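Local coordinates for drebrin (Homo sapiens, PDB 5Y1Z), which probably binds actin filaments through its cofilin-like ADF-homology domain, at residues A[32-37]-A[109-114]. Numbering follows the deposited sequence.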
loop_
_atom_site.group_PDB
_atom_site.type_symbol
_atom_site.label_atom_id
_atom_site.label_comp_id
_atom_site.label_asym_id
_atom_site.label_seq_id
_atom_site.Cartn_x
_atom_site.Cartn_y
_atom_site.Cartn_z
ATOM N N ALA A 32 -7.234 -22.692 4.676
ATOM C CA ALA A 32 -7.015 -22.291 3.298
ATOM C C ALA A 32 -5.575 -21.795 3.176
ATOM O O ALA A 32 -4.989 -21.296 4.137
ATOM C CB ALA A 32 -8.042 -21.235 2.848
ATOM N N LEU A 33 -4.977 -22.018 2.009
ATOM C CA LEU A 33 -3.571 -21.727 1.768
ATOM C C LEU A 33 -3.469 -20.928 0.478
ATOM O O LEU A 33 -3.845 -21.427 -0.600
ATOM C CB LEU A 33 -2.758 -23.029 1.666
ATOM C CG LEU A 33 -1.294 -22.853 1.310
ATOM C CD1 LEU A 33 -0.606 -22.103 2.448
ATOM C CD2 LEU A 33 -0.670 -24.216 1.056
ATOM N N TYR A 34 -2.892 -19.731 0.576
ATOM C CA TYR A 34 -2.701 -18.818 -0.552
ATOM C C TYR A 34 -1.223 -18.560 -0.837
ATOM O O TYR A 34 -0.358 -18.761 0.017
ATOM C CB TYR A 34 -3.392 -17.466 -0.302
ATOM C CG TYR A 34 -4.809 -17.556 0.216
ATOM C CD1 TYR A 34 -5.874 -17.632 -0.677
ATOM C CD2 TYR A 34 -5.092 -17.552 1.581
ATOM C CE1 TYR A 34 -7.170 -17.705 -0.248
ATOM C CE2 TYR A 34 -6.414 -17.628 2.027
ATOM C CZ TYR A 34 -7.444 -17.703 1.094
ATOM O OH TYR A 34 -8.765 -17.783 1.465
ATOM N N THR A 35 -0.934 -18.130 -2.062
ATOM C CA THR A 35 0.442 -17.889 -2.490
ATOM C C THR A 35 0.416 -16.936 -3.679
ATOM O O THR A 35 -0.646 -16.629 -4.230
ATOM C CB THR A 35 1.176 -19.192 -2.838
ATOM O OG1 THR A 35 2.569 -18.915 -3.055
ATOM C CG2 THR A 35 0.581 -19.835 -4.089
ATOM N N TYR A 36 1.597 -16.496 -4.101
ATOM C CA TYR A 36 1.644 -15.604 -5.252
ATOM C C TYR A 36 1.654 -16.374 -6.567
ATOM O O TYR A 36 2.196 -17.478 -6.665
ATOM C CB TYR A 36 2.869 -14.685 -5.182
ATOM C CG TYR A 36 2.923 -13.839 -3.931
ATOM C CD1 TYR A 36 3.493 -14.314 -2.765
ATOM C CD2 TYR A 36 2.387 -12.551 -3.916
ATOM C CE1 TYR A 36 3.523 -13.546 -1.622
ATOM C CE2 TYR A 36 2.428 -11.772 -2.763
ATOM C CZ TYR A 36 2.987 -12.284 -1.628
ATOM O OH TYR A 36 3.022 -11.493 -0.507
ATOM N N GLU A 37 1.045 -15.768 -7.585
ATOM C CA GLU A 37 1.193 -16.282 -8.935
ATOM C C GLU A 37 2.570 -15.928 -9.469
ATOM O O GLU A 37 3.143 -14.895 -9.120
ATOM C CB GLU A 37 0.116 -15.735 -9.858
ATOM C CG GLU A 37 -0.310 -16.749 -10.894
ATOM C CD GLU A 37 -1.787 -16.687 -11.202
ATOM O OE1 GLU A 37 -2.313 -15.558 -11.334
ATOM O OE2 GLU A 37 -2.411 -17.766 -11.344
ATOM N N GLU A 109 -5.464 -7.875 6.633
ATOM C CA GLU A 109 -6.598 -6.980 6.524
ATOM C C GLU A 109 -7.602 -7.516 5.525
ATOM O O GLU A 109 -8.811 -7.301 5.681
ATOM C CB GLU A 109 -6.114 -5.594 6.102
ATOM C CG GLU A 109 -7.142 -4.527 6.216
ATOM C CD GLU A 109 -7.591 -4.329 7.639
ATOM O OE1 GLU A 109 -6.831 -4.714 8.552
ATOM O OE2 GLU A 109 -8.694 -3.777 7.850
ATOM N N PHE A 110 -7.118 -8.250 4.519
ATOM C CA PHE A 110 -8.020 -8.789 3.516
ATOM C C PHE A 110 -8.876 -9.904 4.098
ATOM O O PHE A 110 -10.101 -9.918 3.915
ATOM C CB PHE A 110 -7.225 -9.254 2.295
ATOM C CG PHE A 110 -8.086 -9.755 1.170
ATOM C CD1 PHE A 110 -8.638 -8.858 0.249
ATOM C CD2 PHE A 110 -8.308 -11.113 0.993
ATOM C CE1 PHE A 110 -9.438 -9.292 -0.791
ATOM C CE2 PHE A 110 -9.103 -11.555 -0.061
ATOM C CZ PHE A 110 -9.661 -10.630 -0.952
ATOM N N PHE A 111 -8.256 -10.819 4.848
ATOM C CA PHE A 111 -8.979 -11.938 5.450
ATOM C C PHE A 111 -9.408 -11.603 6.874
ATOM O O PHE A 111 -8.890 -12.150 7.850
ATOM C CB PHE A 111 -8.130 -13.200 5.410
ATOM C CG PHE A 111 -7.733 -13.617 4.027
ATOM C CD1 PHE A 111 -8.685 -14.140 3.153
ATOM C CD2 PHE A 111 -6.413 -13.567 3.620
ATOM C CE1 PHE A 111 -8.337 -14.556 1.881
ATOM C CE2 PHE A 111 -6.053 -13.977 2.342
ATOM C CZ PHE A 111 -7.026 -14.477 1.473
ATOM N N GLN A 112 -10.421 -10.729 6.975
ATOM C CA GLN A 112 -10.791 -10.094 8.239
ATOM C C GLN A 112 -10.897 -11.104 9.372
ATOM O O GLN A 112 -11.356 -12.237 9.183
ATOM C CB GLN A 112 -12.128 -9.374 8.105
ATOM C CG GLN A 112 -12.073 -8.149 7.256
ATOM C CD GLN A 112 -11.559 -6.944 8.009
ATOM O OE1 GLN A 112 -12.269 -6.359 8.821
ATOM N NE2 GLN A 112 -10.316 -6.561 7.735
ATOM N N GLY A 113 -10.425 -10.704 10.546
ATOM C CA GLY A 113 -10.575 -11.528 11.721
ATOM C C GLY A 113 -9.370 -12.361 12.094
ATOM O O GLY A 113 -9.524 -13.326 12.848
ATOM N N VAL A 114 -8.185 -12.034 11.584
ATOM C CA VAL A 114 -6.993 -12.758 11.991
ATOM C C VAL A 114 -6.740 -12.500 13.466
ATOM O O VAL A 114 -6.644 -11.349 13.911
ATOM C CB VAL A 114 -5.789 -12.333 11.141
ATOM C CG1 VAL A 114 -4.514 -12.833 11.755
ATOM C CG2 VAL A 114 -5.938 -12.869 9.737
#
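Y34 and F111 make this contact by themselves, ring against ring, in an offset stack. The two side chains come from opposite directions, one off the strand and one off the end of the helix, and their ring centroids lie 4.3 Å apart with the planes inclined at 21°. F111 leads with its far end: CZ rides over one face of the tyrosine, displaced toward the rim, and comes to 3.3 Å from Y34 CE2. Its neighbour F111 CE1 lies 3.3 Å from Y34 OH, so the overlap runs on to the phenol oxygen. F111 holds CG anti to its carbonyl carbon (chi1 -59°), which carries the ring from the turn toward Y34.

In the fold, this is where strand 31-36, an inner strand of the mixed five-stranded sheet of the ADF-homology domain, meets the exit of helix 104-110. Helix 12-23 packs on the tyrosine through A18 and Y19, while L43 and L45 of the adjoining strand 43-49 also touch it.

Among the polar groups, Y34 OH is hydrogen-bonded to the backbone O of L15, which satisfies the buried hydroxyl and ties the strand to helix 12-23. Replacing this tyrosine with an alanine is likely to take the stacking partner from the end of the F111 ring and the hydroxyl from L15 O.

Behind the stack, F111 sits at the centre of an inverse gamma turn, closed by a weak bond from Q112 N to F110 O. The Q112 amide folds back over the helix end: NE2 donates to E109 O at 2.7 Å, meeting a lone pair in the carbonyl plane. F110 CD2 covers the centre of one F111 face, 3.5 Å above its plane.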